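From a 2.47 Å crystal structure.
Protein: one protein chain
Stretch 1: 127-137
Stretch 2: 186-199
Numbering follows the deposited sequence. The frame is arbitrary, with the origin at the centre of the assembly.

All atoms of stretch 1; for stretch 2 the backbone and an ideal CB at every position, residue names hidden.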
# COMPACT_ATOMS: atom_id res chain seq x y z
N ILE A 127 -7.30 12.38 -0.50
CA ILE A 127 -6.46 11.18 -0.50
C ILE A 127 -7.23 10.06 -1.18
O ILE A 127 -8.39 9.85 -0.85
CB ILE A 127 -5.97 10.80 0.92
CG1 ILE A 127 -4.98 9.61 0.91
CG2 ILE A 127 -7.15 10.52 1.85
CD1 ILE A 127 -4.52 9.18 2.29
N GLU A 128 -6.64 9.38 -2.16
CA GLU A 128 -7.29 8.24 -2.82
C GLU A 128 -6.39 7.02 -2.77
O GLU A 128 -5.17 7.14 -2.65
CB GLU A 128 -7.63 8.54 -4.28
CG GLU A 128 -8.47 9.79 -4.54
CD GLU A 128 -9.92 9.70 -4.00
OE1 GLU A 128 -10.51 8.58 -3.95
OE2 GLU A 128 -10.47 10.77 -3.62
N LEU A 129 -6.99 5.84 -2.87
CA LEU A 129 -6.23 4.61 -2.92
C LEU A 129 -5.53 4.49 -4.26
O LEU A 129 -6.03 4.96 -5.28
CB LEU A 129 -7.17 3.41 -2.84
CG LEU A 129 -8.01 3.15 -1.65
CD1 LEU A 129 -8.91 2.00 -2.03
CD2 LEU A 129 -7.18 2.74 -0.50
N LEU A 130 -4.39 3.80 -4.27
CA LEU A 130 -3.74 3.37 -5.55
C LEU A 130 -4.51 2.15 -5.95
O LEU A 130 -4.95 1.40 -5.09
CB LEU A 130 -2.26 3.05 -5.37
CG LEU A 130 -1.41 4.18 -4.77
CD1 LEU A 130 0.04 3.74 -4.61
CD2 LEU A 130 -1.51 5.49 -5.58
N ALA A 131 -4.76 1.99 -7.23
CA ALA A 131 -5.60 0.92 -7.72
C ALA A 131 -4.90 0.10 -8.83
O ALA A 131 -4.33 0.70 -9.78
CB ALA A 131 -6.93 1.48 -8.23
N PRO A 132 -4.95 -1.24 -8.72
CA PRO A 132 -4.52 -2.13 -9.80
C PRO A 132 -5.62 -2.26 -10.76
O PRO A 132 -6.72 -2.34 -10.32
CB PRO A 132 -4.35 -3.49 -9.12
CG PRO A 132 -5.20 -3.42 -7.90
CD PRO A 132 -5.10 -1.98 -7.45
N PRO A 133 -5.34 -2.31 -12.06
CA PRO A 133 -6.45 -2.64 -12.94
C PRO A 133 -7.05 -3.97 -12.55
O PRO A 133 -6.45 -4.74 -11.82
CB PRO A 133 -5.79 -2.74 -14.31
CG PRO A 133 -4.58 -1.89 -14.19
CD PRO A 133 -4.09 -2.08 -12.80
N ASP A 134 -8.25 -4.23 -13.00
CA ASP A 134 -8.96 -5.41 -12.51
C ASP A 134 -8.27 -6.61 -13.12
O ASP A 134 -7.54 -6.44 -14.09
CB ASP A 134 -10.45 -5.33 -12.88
CG ASP A 134 -11.18 -4.18 -12.17
OD1 ASP A 134 -11.12 -4.12 -10.92
OD2 ASP A 134 -11.82 -3.37 -12.89
N GLY A 135 -8.45 -7.78 -12.51
CA GLY A 135 -7.87 -9.05 -13.02
C GLY A 135 -6.60 -9.51 -12.31
O GLY A 135 -6.11 -10.60 -12.52
N VAL A 136 -6.08 -8.65 -11.46
CA VAL A 136 -4.91 -8.94 -10.67
C VAL A 136 -5.21 -10.02 -9.62
O VAL A 136 -6.34 -10.27 -9.31
CB VAL A 136 -4.46 -7.65 -10.01
CG1 VAL A 136 -3.98 -6.68 -11.11
CG2 VAL A 136 -5.60 -7.03 -9.18
N ASN A 137 -4.19 -10.70 -9.14
CA ASN A 137 -4.35 -11.75 -8.17
C ASN A 137 -3.84 -11.27 -6.85
O ASN A 137 -2.89 -10.52 -6.81
CB ASN A 137 -3.53 -12.97 -8.55
CG ASN A 137 -3.99 -13.59 -9.83
OD1 ASN A 137 -3.19 -13.91 -10.72
ND2 ASN A 137 -5.29 -13.81 -9.92
N UNK A 186 7.33 3.60 -13.90
CA UNK A 186 5.96 3.27 -13.51
C UNK A 186 5.80 1.97 -12.78
O UNK A 186 6.55 1.05 -13.02
CB UNK A 186 5.07 3.24 -14.75
N UNK A 187 4.81 1.89 -11.90
CA UNK A 187 4.50 0.69 -11.17
C UNK A 187 3.67 -0.18 -12.05
O UNK A 187 2.70 0.32 -12.65
CB UNK A 187 3.78 0.99 -9.85
N UNK A 188 4.00 -1.48 -12.08
CA UNK A 188 3.35 -2.43 -12.99
C UNK A 188 2.69 -3.63 -12.29
O UNK A 188 3.20 -4.15 -11.33
CB UNK A 188 4.38 -2.95 -13.99
N UNK A 189 1.56 -4.09 -12.81
CA UNK A 189 0.86 -5.26 -12.29
C UNK A 189 0.82 -6.21 -13.43
O UNK A 189 1.28 -5.88 -14.53
CB UNK A 189 -0.54 -4.94 -11.75
N UNK A 190 0.21 -7.37 -13.20
CA UNK A 190 0.03 -8.37 -14.25
C UNK A 190 -0.92 -7.91 -15.31
O UNK A 190 -1.01 -8.54 -16.36
CB UNK A 190 -0.47 -9.69 -13.66
N UNK A 191 -1.66 -6.83 -15.05
CA UNK A 191 -2.62 -6.34 -16.03
C UNK A 191 -2.43 -4.87 -16.33
O UNK A 191 -3.35 -4.23 -16.81
CB UNK A 191 -4.05 -6.58 -15.54
N UNK A 192 -1.26 -4.33 -16.04
CA UNK A 192 -0.92 -2.98 -16.43
C UNK A 192 -0.63 -2.05 -15.27
O UNK A 192 -0.70 -2.43 -14.09
CB UNK A 192 -2.06 -2.40 -17.27
N UNK A 193 -0.34 -0.81 -15.63
CA UNK A 193 0.11 0.21 -14.71
C UNK A 193 -0.89 0.53 -13.58
O UNK A 193 -2.11 0.44 -13.72
CB UNK A 193 0.41 1.48 -15.50
N UNK A 194 -0.32 0.91 -12.43
CA UNK A 194 -1.09 1.20 -11.24
C UNK A 194 -1.61 2.62 -11.40
O UNK A 194 -0.83 3.56 -11.70
CB UNK A 194 -0.26 1.03 -9.97
N UNK A 195 -2.93 2.77 -11.24
CA UNK A 195 -3.62 4.06 -11.42
C UNK A 195 -4.06 4.72 -10.09
O UNK A 195 -4.18 4.08 -9.03
CB UNK A 195 -4.85 3.85 -12.31
N UNK A 196 -4.25 6.02 -10.15
CA UNK A 196 -4.75 6.77 -9.01
C UNK A 196 -5.68 7.80 -9.57
O UNK A 196 -5.33 8.44 -10.58
CB UNK A 196 -3.63 7.41 -8.19
N UNK A 197 -6.88 7.97 -8.94
CA UNK A 197 -7.86 8.91 -9.51
C UNK A 197 -7.41 10.38 -9.51
O UNK A 197 -8.03 11.21 -10.18
CB UNK A 197 -9.17 8.80 -8.73
N UNK A 198 -6.35 10.69 -8.77
CA UNK A 198 -5.79 12.04 -8.76
C UNK A 198 -4.89 12.21 -9.98
O UNK A 198 -4.37 11.24 -10.50
CB UNK A 198 -5.01 12.31 -7.47
N UNK A 199 -4.71 13.45 -10.43
CA UNK A 199 -3.92 13.71 -11.63
C UNK A 199 -2.46 13.70 -11.20
O UNK A 199 -1.68 12.88 -11.67
CB UNK A 199 -4.30 15.03 -12.29

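Position 186 lies beyond the reach of stretch 1, so nothing visible restricts it. It is Lys-186, whose NZ forms a salt bridge within its own stretch, 2.9 Å from OE1 of the residue at 193.

At 187 CA-to-CB points toward stretch 1, yet the ideal CB finds no atom of it within 5.5 Å. Only a long side chain could close that gap, and the methyls of Leu-130 ask for an apolar one. Trp-187 bridges it: its CZ3 comes to 3.7 Å from Leu-130 CD1, an oblique approach to the ring. Position 188 points away and could take almost anything; it is Leu-188.

Position 189 also points toward stretch 1, but here the ideal CB is already 3.9 Å from Val-136 CG1, with Pro-133 close by. A small residue fits best, and the turn from 189 to 192 would reward one that can bond to backbone. Ser-189 does both. Its OG accepts from N of residue 191 at 2.7 Å and donates to O of residue 192 at 2.8 Å, while lying 3.7 Å from Val-136 CG1.

At 190 the direction is again toward stretch 1, with the ideal CB 5.3 Å from Val-136 CG1, so small or medium side chains of many kinds would serve. Ser-190 places OG 4.0 Å from Val-136 CA, and that hydroxyl is hydrogen-bonded elsewhere in the structure.

Position 191 faces the type II turn from Pro-133 to Val-136, where a long, flexible chain can spread over the backbone. Lys-191 does so with its methylenes: CG is 3.7 Å from Asp-134 O and CE 3.8 Å from Gly-135 O. The fit is close, since an ideal CB on Gly-135 would stand 3.1 Å from Lys-191 CD.

Phi of 119° and psi near 180° at 192 would jam a CB against the preceding carbonyl, which by itself calls for glycine, and Gly-192 is there. Position 193 points away and leaves its choice open; Glu-193 is the partner of Lys-186.

At 194 CA-to-CB runs sideways, between Leu-130 and Pro-132, so a branched or long apolar residue could touch both. Ile-194 puts CG2 3.9 Å from Leu-130 CB and CD1 4.1 Å from Pro-132 CB.

Position 195 pairs with Ala-131 in a single antiparallel bridge: Ala-131 N donates to O of 195 at 2.8 Å, and N of 195 donates to Ala-131 O at 2.9 Å. Backbone does this work, so many side chains would suit. Thr-195 adds a weak hydrogen bond from OG1 to Ala-131 O at 3.4 Å.

The ideal CB at 196 is 3.9 Å from Leu-130 CD2, favouring something compact and apolar. Cys-196 brings SG to 4.0 Å from that methyl.

At 197 phi of -65° admits proline, and the ideal CB lies 4.4 Å from Glu-128 CG. Pro-197 sets CD 3.8 Å from Glu-128 CB. Position 198 points sideways, needing reach; Leu-198 brings CD2 3.5 Å from Glu-128 CG. Position 199, out of reach, is Glu-199.

Stretch 2, residues 186-199: KWLSSKGEITCPLE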
# COMPACT_ATOMS: atom_id res chain seq x y z
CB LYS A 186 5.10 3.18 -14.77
CG LYS A 186 5.02 4.50 -15.50
CD LYS A 186 4.31 4.34 -16.82
CE LYS A 186 4.03 5.69 -17.45
NZ LYS A 186 2.70 5.64 -18.12
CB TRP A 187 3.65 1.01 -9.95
CG TRP A 187 4.34 1.73 -8.84
CD1 TRP A 187 5.44 2.52 -8.92
CD2 TRP A 187 3.93 1.75 -7.48
NE1 TRP A 187 5.75 3.03 -7.68
CE2 TRP A 187 4.84 2.57 -6.78
CE3 TRP A 187 2.88 1.17 -6.78
CZ2 TRP A 187 4.72 2.82 -5.43
CZ3 TRP A 187 2.78 1.39 -5.45
CH2 TRP A 187 3.70 2.22 -4.78
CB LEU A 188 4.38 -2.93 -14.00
CG LEU A 188 4.53 -2.25 -15.34
CD1 LEU A 188 4.66 -0.73 -15.25
CD2 LEU A 188 5.71 -2.87 -16.07
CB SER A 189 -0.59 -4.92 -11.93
OG SER A 189 -1.39 -4.92 -13.12
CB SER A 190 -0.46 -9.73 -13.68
OG SER A 190 -1.66 -9.65 -12.91
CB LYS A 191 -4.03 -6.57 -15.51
CG LYS A 191 -4.33 -8.01 -15.17
CD LYS A 191 -5.02 -8.70 -16.32
CE LYS A 191 -4.96 -10.21 -16.15
NZ LYS A 191 -6.13 -10.86 -16.83
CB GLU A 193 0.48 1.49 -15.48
CG GLU A 193 -0.74 2.34 -15.85
CD GLU A 193 -0.50 3.36 -16.95
OE1 GLU A 193 0.57 3.95 -17.03
OE2 GLU A 193 -1.42 3.60 -17.74
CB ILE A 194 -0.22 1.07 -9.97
CG1 ILE A 194 0.27 -0.37 -9.77
CG2 ILE A 194 -0.99 1.53 -8.73
CD1 ILE A 194 -0.81 -1.43 -9.64
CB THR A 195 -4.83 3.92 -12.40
OG1 THR A 195 -5.81 2.97 -11.89
CG2 THR A 195 -4.32 3.43 -13.76
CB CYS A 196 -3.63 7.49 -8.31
SG CYS A 196 -4.16 8.23 -6.77
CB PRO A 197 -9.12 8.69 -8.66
CG PRO A 197 -8.94 7.32 -8.07
CD PRO A 197 -7.46 7.15 -7.86
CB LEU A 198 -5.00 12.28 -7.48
CG LEU A 198 -5.72 11.81 -6.22
CD1 LEU A 198 -4.83 11.92 -4.98
CD2 LEU A 198 -7.06 12.56 -6.07
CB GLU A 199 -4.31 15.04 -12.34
CG GLU A 199 -5.83 15.35 -12.46
CD GLU A 199 -6.61 14.47 -13.46
OE1 GLU A 199 -6.06 13.46 -13.98
OE2 GLU A 199 -7.79 14.79 -13.73
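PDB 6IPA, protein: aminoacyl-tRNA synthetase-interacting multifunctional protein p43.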